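Local atomic coordinates of alcohol dehydrogenase, zinc-containing (Thermotoga maritima, PDB entry 1VJ0), a protein that probably acts as a zinc-dependent oxidoreductase of the alcohol dehydrogenase family, with two zinc ions bound by each chain. Residues Ile110-Gly113 with Trp117-Val120; Lys131-Asn136 with Pro157-Leu162; Leu103-Arg108 with Ser330-Thr335. One frame throughout, in Å; residues are numbered along the deposited sequence.

Contact 1: residues Ile110-Gly113 with Trp117-Val120; sequences ITCG and WCKV. With ZN (zinc ion), chain E.
Cys112 and Cys118 supply two of the four sulfurs of a Cys4 zinc site of the kind that forms the structural-zinc lobe in zinc-containing alcohol dehydrogenases; Cys115 and Cys127 complete the tetrahedral set. The two thiolates reach the metal from different sides. Cys112 SG, on the loop, stands over its own backbone between N and the carbonyl carbon (chi1 76°) and lies 2.4 Å from the zinc, whereas Cys118 SG leaves helix 116-119 beside its own N and binds at 2.3 Å. Between them the sulfurs stay 4.0 Å apart, SG to SG, as two ligands of one ion. The loop also lines Cys118 SG: Thr111 brings CB and OG1 alongside it, and Gly113 N donates a weak hydrogen bond to it at 3.4 Å, with an N-H...S angle of 149°. Such a donor would be expected to temper the negative charge on the thiolate. Next along the helix, Lys119 bends at chi2 and chi4 and curls back toward Gly113; its ammonium makes a salt bridge to Asp160 of a neighbouring subunit. The same Lys119 NZ ends 2.8 Å from Gly113 O, nearly in line with the carbonyl at a C=O...N angle of 163°.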
ATOM      1  N   ILE A 110       4.001   5.917 -25.914  1.00 27.67           N
ATOM      2  CA  ILE A 110       2.542   5.872 -26.049  1.00 29.12           C
ATOM      3  C   ILE A 110       2.175   4.399 -25.906  1.00 28.72           C
ATOM      4  O   ILE A 110       2.825   3.542 -26.506  1.00 28.65           O
ATOM      5  CB  ILE A 110       2.105   6.368 -27.422  1.00 29.05           C
ATOM      6  CG1 ILE A 110       2.387   7.886 -27.569  1.00 30.23           C
ATOM      7  CG2 ILE A 110       0.606   6.026 -27.694  1.00 31.73           C
ATOM      8  CD1 ILE A 110       1.992   8.397 -28.945  1.00 29.99           C
ATOM      9  N   THR A 111       1.214   4.131 -25.050  1.00 28.91           N
ATOM     10  CA  THR A 111       0.759   2.771 -24.792  1.00 30.15           C
ATOM     11  C   THR A 111      -0.611   2.617 -25.431  1.00 30.48           C
ATOM     12  O   THR A 111      -1.208   3.598 -25.823  1.00 31.98           O
ATOM     13  CB  THR A 111       0.733   2.482 -23.240  1.00 30.99           C
ATOM     14  OG1 THR A 111      -0.185   3.345 -22.553  1.00 32.67           O
ATOM     15  CG2 THR A 111       2.096   2.794 -22.634  1.00 32.57           C
ATOM     16  N   CYS A 112      -1.086   1.398 -25.534  1.00 30.19           N
ATOM     17  CA  CYS A 112      -2.297   1.094 -26.285  1.00 30.25           C
ATOM     18  C   CYS A 112      -3.586   1.514 -25.599  1.00 30.27           C
ATOM     19  O   CYS A 112      -4.557   1.844 -26.279  1.00 29.80           O
ATOM     20  CB  CYS A 112      -2.323  -0.365 -26.712  1.00 29.62           C
ATOM     21  SG  CYS A 112      -2.721  -1.609 -25.439  1.00 27.45           S
ATOM     22  N   GLY A 113      -3.597   1.535 -24.271  1.00 29.65           N
ATOM     23  CA  GLY A 113      -4.800   1.844 -23.549  1.00 29.85           C
ATOM     24  C   GLY A 113      -5.897   0.798 -23.617  1.00 31.09           C
ATOM     25  O   GLY A 113      -7.024   1.107 -23.232  1.00 33.81           O
ATOM     26  N   TRP A 117      -2.179  -4.785 -19.193  1.00 24.43           N
ATOM     27  CA  TRP A 117      -1.322  -3.931 -18.402  1.00 24.63           C
ATOM     28  C   TRP A 117      -1.834  -2.506 -18.335  1.00 25.97           C
ATOM     29  O   TRP A 117      -1.756  -1.885 -17.250  1.00 26.83           O
ATOM     30  CB  TRP A 117       0.124  -3.992 -18.868  1.00 23.68           C
ATOM     31  CG  TRP A 117       0.793  -5.295 -18.580  1.00 22.57           C
ATOM     32  CD1 TRP A 117       1.415  -5.674 -17.425  1.00 22.69           C
ATOM     33  CD2 TRP A 117       0.890  -6.415 -19.462  1.00 24.11           C
ATOM     34  NE1 TRP A 117       1.913  -6.951 -17.551  1.00 23.73           N
ATOM     35  CE2 TRP A 117       1.624  -7.424 -18.789  1.00 22.44           C
ATOM     36  CE3 TRP A 117       0.454  -6.666 -20.781  1.00 22.46           C
ATOM     37  CZ2 TRP A 117       1.890  -8.674 -19.361  1.00 23.95           C
ATOM     38  CZ3 TRP A 117       0.725  -7.931 -21.345  1.00 23.46           C
ATOM     39  CH2 TRP A 117       1.461  -8.878 -20.650  1.00 22.28           C
ATOM     40  N   CYS A 118      -2.294  -1.969 -19.464  1.00 26.00           N
ATOM     41  CA  CYS A 118      -2.847  -0.633 -19.496  1.00 26.01           C
ATOM     42  C   CYS A 118      -4.171  -0.554 -18.703  1.00 26.93           C
ATOM     43  O   CYS A 118      -4.433   0.433 -18.064  1.00 25.58           O
ATOM     44  CB  CYS A 118      -3.106  -0.192 -20.909  1.00 27.43           C
ATOM     45  SG  CYS A 118      -1.613   0.082 -21.941  1.00 28.22           S
ATOM     46  N   LYS A 119      -5.004  -1.589 -18.748  1.00 26.32           N
ATOM     47  CA  LYS A 119      -6.384  -1.472 -18.220  1.00 26.85           C
ATOM     48  C   LYS A 119      -6.706  -2.265 -16.955  1.00 26.07           C
ATOM     49  O   LYS A 119      -7.640  -1.911 -16.252  1.00 26.41           O
ATOM     50  CB  LYS A 119      -7.419  -1.808 -19.297  1.00 26.50           C
ATOM     51  CG  LYS A 119      -7.624  -0.664 -20.319  1.00 29.45           C
ATOM     52  CD  LYS A 119      -8.513   0.432 -19.661  1.00 31.82           C
ATOM     53  CE  LYS A 119      -8.876   1.574 -20.590  1.00 31.49           C
ATOM     54  NZ  LYS A 119      -9.498   1.128 -21.885  1.00 29.87           N
ATOM     55  N   VAL A 120      -5.985  -3.338 -16.674  1.00 25.83           N
ATOM     56  CA  VAL A 120      -6.359  -4.198 -15.576  1.00 25.71           C
ATOM     57  C   VAL A 120      -5.371  -4.028 -14.459  1.00 27.26           C
ATOM     58  O   VAL A 120      -5.765  -3.689 -13.348  1.00 25.77           O
ATOM     59  CB  VAL A 120      -6.489  -5.654 -15.971  1.00 25.91           C
ATOM     60  CG1 VAL A 120      -6.843  -6.498 -14.774  1.00 25.35           C
ATOM     61  CG2 VAL A 120      -7.568  -5.866 -17.082  1.00 26.73           C
TER
HETATM   62 ZN    ZN E 400      -1.297  -1.597 -23.522  1.00 22.68          ZN

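Contact 2: residues Lys131-Asn136 with Pro157-Leu162; sequences KVYGIN and PETDVL
Tyr133 and Thr159 meet through matching first torsions: Tyr133 CG sits beside its backbone N (chi1 -61°), which carries the phenol across to the other loop, and Thr159 OG1 likewise lies beside its own N (chi1 -52°), turned to receive it. Tyr133 OH donates to Thr159 OG1 at 2.7 Å. Thr159 OG1 lies in the plane of the ring, at its edge and on the CE2 side, 3.7 Å from Tyr133 CZ, so the phenolic hydrogen can stay in the ring plane, where conjugation favours it. Asp156 closes the circuit: its N is hydrogen-bonded to Tyr133 OH and its O to Thr159 OG1, so both buried hydroxyls are satisfied, which should hold the rotation of each. His77, a zinc ligand, comes to about 5 Å from Tyr133, side chain to side chain. On the tyrosine side the turn has its own brace. Asn136 folds its amide back so that OD1 accepts Val132 N at 2.8 Å in an almost straight bond (176°), while Val132 O receives both Ile135 N, at 3.2 Å, and Asn136 N. The hydroxyl pair thus ties the loop after strand 131-132 to the loop leading into strand 161-164, within the GroES-like domain. Ile153 and Leu155 of strand 152-155 pack on the Tyr133 ring, and Trp106 of strand 103-106 lies against Thr159.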
ATOM      1  N   LYS A 131       4.972   2.396 -27.991  1.00 31.06           N
ATOM      2  CA  LYS A 131       5.538   3.073 -29.155  1.00 31.95           C
ATOM      3  C   LYS A 131       6.343   4.270 -28.631  1.00 30.50           C
ATOM      4  O   LYS A 131       5.790   5.111 -27.901  1.00 30.42           O
ATOM      5  CB  LYS A 131       4.420   3.617 -30.049  1.00 31.83           C
ATOM      6  CG  LYS A 131       3.642   2.574 -30.792  1.00 35.42           C
ATOM      7  CD  LYS A 131       2.647   3.247 -31.732  1.00 35.71           C
ATOM      8  N   VAL A 132       7.616   4.343 -28.977  1.00 28.33           N
ATOM      9  CA  VAL A 132       8.542   5.333 -28.379  1.00 28.31           C
ATOM     10  C   VAL A 132       9.228   6.119 -29.492  1.00 28.12           C
ATOM     11  O   VAL A 132       9.866   5.520 -30.363  1.00 25.49           O
ATOM     12  CB  VAL A 132       9.600   4.644 -27.469  1.00 27.87           C
ATOM     13  CG1 VAL A 132      10.498   5.639 -26.757  1.00 28.78           C
ATOM     14  CG2 VAL A 132       8.899   3.763 -26.422  1.00 31.14           C
ATOM     15  N   TYR A 133       9.041   7.448 -29.463  1.00 28.68           N
ATOM     16  CA  TYR A 133       9.769   8.392 -30.318  1.00 28.62           C
ATOM     17  C   TYR A 133      11.248   8.116 -30.247  1.00 28.40           C
ATOM     18  O   TYR A 133      11.789   7.855 -29.172  1.00 27.93           O
ATOM     19  CB  TYR A 133       9.486   9.871 -29.942  1.00 29.61           C
ATOM     20  CG  TYR A 133       8.011  10.229 -30.086  1.00 27.98           C
ATOM     21  CD1 TYR A 133       7.412  10.304 -31.333  1.00 30.26           C
ATOM     22  CD2 TYR A 133       7.215  10.426 -28.962  1.00 28.30           C
ATOM     23  CE1 TYR A 133       6.034  10.555 -31.485  1.00 31.09           C
ATOM     24  CE2 TYR A 133       5.864  10.739 -29.108  1.00 29.69           C
ATOM     25  CZ  TYR A 133       5.272  10.795 -30.357  1.00 28.90           C
ATOM     26  OH  TYR A 133       3.938  11.077 -30.475  1.00 26.51           O
ATOM     27  N   GLY A 134      11.861   8.060 -31.419  1.00 28.27           N
ATOM     28  CA  GLY A 134      13.307   7.924 -31.548  1.00 28.50           C
ATOM     29  C   GLY A 134      13.882   6.551 -31.231  1.00 29.11           C
ATOM     30  O   GLY A 134      15.115   6.404 -31.254  1.00 30.26           O
ATOM     31  N   ILE A 135      13.022   5.552 -30.953  1.00 28.73           N
ATOM     32  CA  ILE A 135      13.447   4.176 -30.613  1.00 28.70           C
ATOM     33  C   ILE A 135      12.842   3.118 -31.563  1.00 28.30           C
ATOM     34  O   ILE A 135      13.579   2.410 -32.271  1.00 28.13           O
ATOM     35  CB  ILE A 135      13.171   3.862 -29.109  1.00 28.08           C
ATOM     36  CG1 ILE A 135      13.884   4.903 -28.230  1.00 29.41           C
ATOM     37  CG2 ILE A 135      13.639   2.436 -28.735  1.00 30.46           C
ATOM     38  CD1 ILE A 135      14.047   4.510 -26.796  1.00 30.40           C
ATOM     39  N   ASN A 136      11.518   3.010 -31.612  1.00 27.22           N
ATOM     40  CA  ASN A 136      10.898   1.963 -32.453  1.00 27.70           C
ATOM     41  C   ASN A 136       9.941   2.541 -33.488  1.00 27.61           C
ATOM     42  O   ASN A 136       9.106   1.848 -34.030  1.00 28.97           O
ATOM     43  CB  ASN A 136      10.230   0.861 -31.591  1.00 27.63           C
ATOM     44  CG  ASN A 136       9.065   1.353 -30.723  1.00 29.09           C
ATOM     45  OD1 ASN A 136       8.589   2.493 -30.822  1.00 27.64           O
ATOM     46  ND2 ASN A 136       8.582   0.442 -29.854  1.00 29.01           N
ATOM     47  N   PRO A 157      -1.896  12.267 -31.431  1.00 28.16           N
ATOM     48  CA  PRO A 157      -2.891  12.788 -30.479  1.00 28.66           C
ATOM     49  C   PRO A 157      -2.848  12.075 -29.154  1.00 29.13           C
ATOM     50  O   PRO A 157      -3.181  12.649 -28.129  1.00 30.63           O
ATOM     51  CB  PRO A 157      -4.238  12.585 -31.212  1.00 28.19           C
ATOM     52  CG  PRO A 157      -3.979  11.578 -32.305  1.00 27.21           C
ATOM     53  CD  PRO A 157      -2.529  11.769 -32.664  1.00 27.94           C
ATOM     54  N   GLU A 158      -2.408  10.828 -29.159  1.00 29.83           N
ATOM     55  CA  GLU A 158      -2.366  10.016 -27.949  1.00 30.22           C
ATOM     56  C   GLU A 158      -1.209  10.385 -27.020  1.00 30.74           C
ATOM     57  O   GLU A 158      -1.143   9.891 -25.899  1.00 30.66           O
ATOM     58  CB  GLU A 158      -2.238   8.540 -28.322  1.00 30.44           C
ATOM     59  CG  GLU A 158      -3.448   8.008 -29.039  1.00 32.96           C
ATOM     60  CD  GLU A 158      -3.400   8.196 -30.531  1.00 36.21           C
ATOM     61  OE1 GLU A 158      -2.411   8.724 -31.051  1.00 36.58           O
ATOM     62  OE2 GLU A 158      -4.382   7.809 -31.182  1.00 42.60           O
ATOM     63  N   THR A 159      -0.261  11.185 -27.498  1.00 28.64           N
ATOM     64  CA  THR A 159       0.829  11.616 -26.662  1.00 28.58           C
ATOM     65  C   THR A 159       0.363  12.395 -25.393  1.00 29.08           C
ATOM     66  O   THR A 159      -0.437  13.369 -25.453  1.00 28.82           O
ATOM     67  CB  THR A 159       1.750  12.580 -27.444  1.00 28.58           C
ATOM     68  OG1 THR A 159       2.144  12.007 -28.696  1.00 28.11           O
ATOM     69  CG2 THR A 159       3.032  12.855 -26.662  1.00 28.42           C
ATOM     70  N   ASP A 160       0.952  12.012 -24.268  1.00 29.39           N
ATOM     71  CA  ASP A 160       0.794  12.788 -23.036  1.00 29.51           C
ATOM     72  C   ASP A 160       1.745  13.971 -23.018  1.00 28.60           C
ATOM     73  O   ASP A 160       2.970  13.843 -23.074  1.00 27.33           O
ATOM     74  CB  ASP A 160       0.963  11.893 -21.817  1.00 30.74           C
ATOM     75  CG  ASP A 160      -0.049  10.732 -21.816  1.00 32.82           C
ATOM     76  OD1 ASP A 160      -1.242  10.935 -22.118  1.00 34.25           O
ATOM     77  OD2 ASP A 160       0.289   9.576 -21.596  1.00 33.63           O
ATOM     78  N   VAL A 161       1.135  15.153 -22.917  1.00 28.89           N
ATOM     79  CA  VAL A 161       1.843  16.405 -23.004  1.00 29.35           C
ATOM     80  C   VAL A 161       1.614  17.200 -21.728  1.00 29.31           C
ATOM     81  O   VAL A 161       0.536  17.148 -21.088  1.00 27.44           O
ATOM     82  CB  VAL A 161       1.326  17.201 -24.232  1.00 29.97           C
ATOM     83  CG1 VAL A 161       2.052  18.520 -24.357  1.00 29.76           C
ATOM     84  CG2 VAL A 161       1.479  16.358 -25.525  1.00 29.99           C
ATOM     85  N   LEU A 162       2.623  17.999 -21.390  1.00 29.84           N
ATOM     86  CA  LEU A 162       2.525  18.980 -20.325  1.00 29.85           C
ATOM     87  C   LEU A 162       3.104  20.321 -20.842  1.00 29.90           C
ATOM     88  O   LEU A 162       4.224  20.346 -21.302  1.00 27.13           O
ATOM     89  CB  LEU A 162       3.370  18.485 -19.169  1.00 31.10           C
ATOM     90  CG  LEU A 162       3.089  18.862 -17.731  1.00 34.11           C
ATOM     91  CD1 LEU A 162       1.627  18.590 -17.364  1.00 37.53           C
ATOM     92  CD2 LEU A 162       4.028  18.089 -16.769  1.00 33.05           C
TER

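Contact 3: residues Leu103-Arg108 with Ser330-Thr335; sequences LIVWNR and SHFVKT
Phe332, on helix 329-340, lays its ring against the backbone of Val105, Trp106 and Asn107, at the end of strand 103-106. Past strand 320-323 of the Rossmann-type sheet the chain comes back, and its helix packs on the GroES-like part, more than 200 residues on from the strand. From CB the side chain heads for the strand, with CG anti to the backbone N (chi1 164°). Phe332 CG comes first to the Asn107 side chain, 4.2 Å from its CB. Farther out, Phe332 CE2 approaches Asn107 N at 4.1 Å; that nitrogen lies over one face of the ring, displaced toward the rim. On the other branch CE1 rests 3.6 Å from Trp106 C. At the tip, CZ touches Trp106 CA at 3.7 Å and Val105 CG2 at 4.0 Å, while Val105 O lies near the ring plane at this edge. The Trp106 indole points to the other side of its strand, so Phe332 meets the main chain of Trp106. Leu162 and Met177 add further apolar cover to Phe332. No hydrogen bond crosses between the two segments: Val105 and Asn107 pair through their backbones with Leu162 and Asp160, and the Asn107 amide is held by Thr329 and Gly109. The contact itself is nonpolar and dispersive, an aromatic ring resting on main chain whose Val105 and Asn107 have backbone partners elsewhere.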
ATOM      1  N   LEU A 103       5.034  26.214 -24.978  1.00 25.88           N
ATOM      2  CA  LEU A 103       6.195  25.357 -24.694  1.00 26.29           C
ATOM      3  C   LEU A 103       5.656  24.124 -24.059  1.00 26.36           C
ATOM      4  O   LEU A 103       4.750  24.196 -23.214  1.00 27.33           O
ATOM      5  CB  LEU A 103       7.210  26.048 -23.782  1.00 25.97           C
ATOM      6  CG  LEU A 103       7.763  27.381 -24.310  1.00 27.93           C
ATOM      7  CD1 LEU A 103       8.631  28.060 -23.289  1.00 30.26           C
ATOM      8  CD2 LEU A 103       8.541  27.199 -25.604  1.00 28.34           C
ATOM      9  N   ILE A 104       6.187  22.982 -24.482  1.00 26.74           N
ATOM     10  CA  ILE A 104       5.765  21.699 -23.967  1.00 27.46           C
ATOM     11  C   ILE A 104       6.894  20.721 -23.767  1.00 27.46           C
ATOM     12  O   ILE A 104       7.965  20.814 -24.392  1.00 26.98           O
ATOM     13  CB  ILE A 104       4.682  21.068 -24.908  1.00 28.51           C
ATOM     14  CG1 ILE A 104       5.251  20.727 -26.299  1.00 27.45           C
ATOM     15  CG2 ILE A 104       3.507  21.988 -24.990  1.00 27.14           C
ATOM     16  CD1 ILE A 104       4.320  19.785 -27.133  1.00 28.42           C
ATOM     17  N   VAL A 105       6.635  19.767 -22.882  1.00 27.14           N
ATOM     18  CA  VAL A 105       7.360  18.534 -22.845  1.00 27.09           C
ATOM     19  C   VAL A 105       6.321  17.401 -22.908  1.00 27.90           C
ATOM     20  O   VAL A 105       5.112  17.635 -22.784  1.00 28.24           O
ATOM     21  CB  VAL A 105       8.264  18.393 -21.607  1.00 28.09           C
ATOM     22  CG1 VAL A 105       9.352  19.400 -21.659  1.00 31.14           C
ATOM     23  CG2 VAL A 105       7.463  18.548 -20.293  1.00 28.29           C
ATOM     24  N   TRP A 106       6.797  16.185 -23.168  1.00 26.63           N
ATOM     25  CA  TRP A 106       5.905  15.085 -23.399  1.00 27.35           C
ATOM     26  C   TRP A 106       6.524  13.769 -23.015  1.00 27.41           C
ATOM     27  O   TRP A 106       7.761  13.594 -22.967  1.00 25.98           O
ATOM     28  CB  TRP A 106       5.453  15.031 -24.883  1.00 26.96           C
ATOM     29  CG  TRP A 106       6.581  14.898 -25.864  1.00 27.82           C
ATOM     30  CD1 TRP A 106       7.081  13.730 -26.379  1.00 28.78           C
ATOM     31  CD2 TRP A 106       7.360  15.954 -26.467  1.00 27.68           C
ATOM     32  NE1 TRP A 106       8.112  13.996 -27.240  1.00 28.51           N
ATOM     33  CE2 TRP A 106       8.314  15.346 -27.307  1.00 28.29           C
ATOM     34  CE3 TRP A 106       7.350  17.338 -26.370  1.00 26.04           C
ATOM     35  CZ2 TRP A 106       9.241  16.078 -28.046  1.00 28.15           C
ATOM     36  CZ3 TRP A 106       8.284  18.071 -27.096  1.00 29.34           C
ATOM     37  CH2 TRP A 106       9.217  17.433 -27.927  1.00 27.93           C
ATOM     38  N   ASN A 107       5.651  12.821 -22.745  1.00 27.57           N
ATOM     39  CA  ASN A 107       6.093  11.435 -22.488  1.00 29.26           C
ATOM     40  C   ASN A 107       6.493  10.799 -23.844  1.00 29.55           C
ATOM     41  O   ASN A 107       5.706  10.755 -24.801  1.00 29.87           O
ATOM     42  CB  ASN A 107       4.943  10.644 -21.782  1.00 29.27           C
ATOM     43  CG  ASN A 107       5.326   9.223 -21.363  1.00 30.08           C
ATOM     44  OD1 ASN A 107       6.380   8.684 -21.748  1.00 34.12           O
ATOM     45  ND2 ASN A 107       4.450   8.605 -20.547  1.00 32.04           N
ATOM     46  N   ARG A 108       7.708  10.265 -23.908  1.00 29.44           N
ATOM     47  CA  ARG A 108       8.209   9.628 -25.136  1.00 30.04           C
ATOM     48  C   ARG A 108       7.421   8.409 -25.577  1.00 29.60           C
ATOM     49  O   ARG A 108       7.406   8.063 -26.755  1.00 30.40           O
ATOM     50  CB  ARG A 108       9.683   9.236 -24.919  1.00 30.70           C
ATOM     51  CG  ARG A 108       9.938   8.122 -23.924  1.00 30.99           C
ATOM     52  CD  ARG A 108      11.402   7.735 -23.927  1.00 33.86           C
ATOM     53  NE  ARG A 108      11.683   6.627 -23.047  1.00 34.97           N
ATOM     54  CZ  ARG A 108      11.781   6.741 -21.728  1.00 36.71           C
ATOM     55  NH1 ARG A 108      11.647   7.892 -21.160  1.00 41.00           N
ATOM     56  NH2 ARG A 108      12.013   5.682 -20.972  1.00 37.75           N
ATOM     57  N   SER A 330       2.329   8.906 -15.079  1.00 27.77           N
ATOM     58  CA  SER A 330       2.329   9.330 -13.693  1.00 27.33           C
ATOM     59  C   SER A 330       3.757   9.648 -13.233  1.00 27.07           C
ATOM     60  O   SER A 330       3.998  10.641 -12.548  1.00 26.21           O
ATOM     61  CB  SER A 330       1.644   8.308 -12.758  1.00 29.01           C
ATOM     62  OG  SER A 330       2.471   7.135 -12.551  1.00 31.49           O
ATOM     63  N   HIS A 331       4.729   8.847 -13.633  1.00 26.36           N
ATOM     64  CA  HIS A 331       6.089   9.122 -13.259  1.00 25.45           C
ATOM     65  C   HIS A 331       6.609  10.389 -13.933  1.00 27.02           C
ATOM     66  O   HIS A 331       7.366  11.170 -13.317  1.00 26.33           O
ATOM     67  CB  HIS A 331       7.003   7.950 -13.622  1.00 23.76           C
ATOM     68  CG  HIS A 331       6.582   6.648 -13.044  1.00 25.13           C
ATOM     69  ND1 HIS A 331       6.413   5.516 -13.819  1.00 22.78           N
ATOM     70  CD2 HIS A 331       6.245   6.292 -11.775  1.00 26.13           C
ATOM     71  CE1 HIS A 331       6.038   4.505 -13.041  1.00 25.37           C
ATOM     72  NE2 HIS A 331       5.920   4.948 -11.797  1.00 23.51           N
ATOM     73  N   PHE A 332       6.234  10.553 -15.200  1.00 27.12           N
ATOM     74  CA  PHE A 332       6.538  11.754 -16.014  1.00 28.18           C
ATOM     75  C   PHE A 332       6.157  13.081 -15.293  1.00 28.72           C
ATOM     76  O   PHE A 332       6.969  13.981 -15.071  1.00 26.58           O
ATOM     77  CB  PHE A 332       5.852  11.570 -17.402  1.00 29.33           C
ATOM     78  CG  PHE A 332       5.737  12.828 -18.228  1.00 29.88           C
ATOM     79  CD1 PHE A 332       6.852  13.482 -18.708  1.00 32.62           C
ATOM     80  CD2 PHE A 332       4.516  13.351 -18.503  1.00 30.53           C
ATOM     81  CE1 PHE A 332       6.701  14.656 -19.490  1.00 32.46           C
ATOM     82  CE2 PHE A 332       4.369  14.526 -19.258  1.00 35.08           C
ATOM     83  CZ  PHE A 332       5.463  15.159 -19.737  1.00 32.15           C
ATOM     84  N   VAL A 333       4.909  13.165 -14.887  1.00 28.94           N
ATOM     85  CA  VAL A 333       4.400  14.364 -14.261  1.00 29.17           C
ATOM     86  C   VAL A 333       5.142  14.632 -12.939  1.00 28.49           C
ATOM     87  O   VAL A 333       5.564  15.764 -12.643  1.00 27.35           O
ATOM     88  CB  VAL A 333       2.867  14.165 -14.033  1.00 30.03           C
ATOM     89  CG1 VAL A 333       2.324  15.072 -12.953  1.00 34.10           C
ATOM     90  CG2 VAL A 333       2.125  14.309 -15.321  1.00 31.84           C
ATOM     91  N   LYS A 334       5.322  13.596 -12.138  1.00 28.92           N
ATOM     92  CA  LYS A 334       5.979  13.789 -10.846  1.00 29.31           C
ATOM     93  C   LYS A 334       7.458  14.123 -10.992  1.00 28.13           C
ATOM     94  O   LYS A 334       8.044  14.860 -10.188  1.00 26.60           O
ATOM     95  CB  LYS A 334       5.757  12.572  -9.953  1.00 30.25           C
ATOM     96  CG  LYS A 334       4.304  12.268  -9.734  1.00 32.06           C
ATOM     97  CD  LYS A 334       4.062  10.938  -9.028  1.00 30.48           C
ATOM     98  CE  LYS A 334       2.553  10.635  -9.014  1.00 36.95           C
ATOM     99  NZ  LYS A 334       2.158   9.212  -8.596  1.00 37.45           N
ATOM    100  N   THR A 335       8.078  13.578 -12.027  1.00 27.60           N
ATOM    101  CA  THR A 335       9.490  13.902 -12.335  1.00 27.26           C
ATOM    102  C   THR A 335       9.624  15.363 -12.765  1.00 27.56           C
ATOM    103  O   THR A 335      10.543  16.061 -12.336  1.00 28.36           O
ATOM    104  CB  THR A 335      10.000  12.979 -13.444  1.00 27.19           C
ATOM    105  OG1 THR A 335      10.014  11.626 -12.952  1.00 29.23           O
ATOM    106  CG2 THR A 335      11.433  13.310 -13.845  1.00 25.31           C
TER

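In the fold
Contact 2 touches both others, whereas contacts 1 and 3 merely adjoin in the sequence. Contacts 1 and 2, with centres about 14 Å apart, meet at Ile110: its N lies 2.8 Å from Lys131 O, a probable hydrogen bond, and its CD1 packs 3.6 Å from Tyr133 OH. Contacts 2 and 3, about 11 Å between centres, meet where strands 103-106 and 161-164 run antiparallel, with Leu162 N 2.9 Å from Val105 O. Contacts 1 and 3 have centres about 17 Å apart within one chain but approach across the subunit interface, where Val120 packs on Val333 of a neighbouring subunit. Contact 1 holds the Cys4 zinc; contacts 2 and 3 lie nearer the other site, whose ligand His77 has its side chain about 8 Å from that of Trp106.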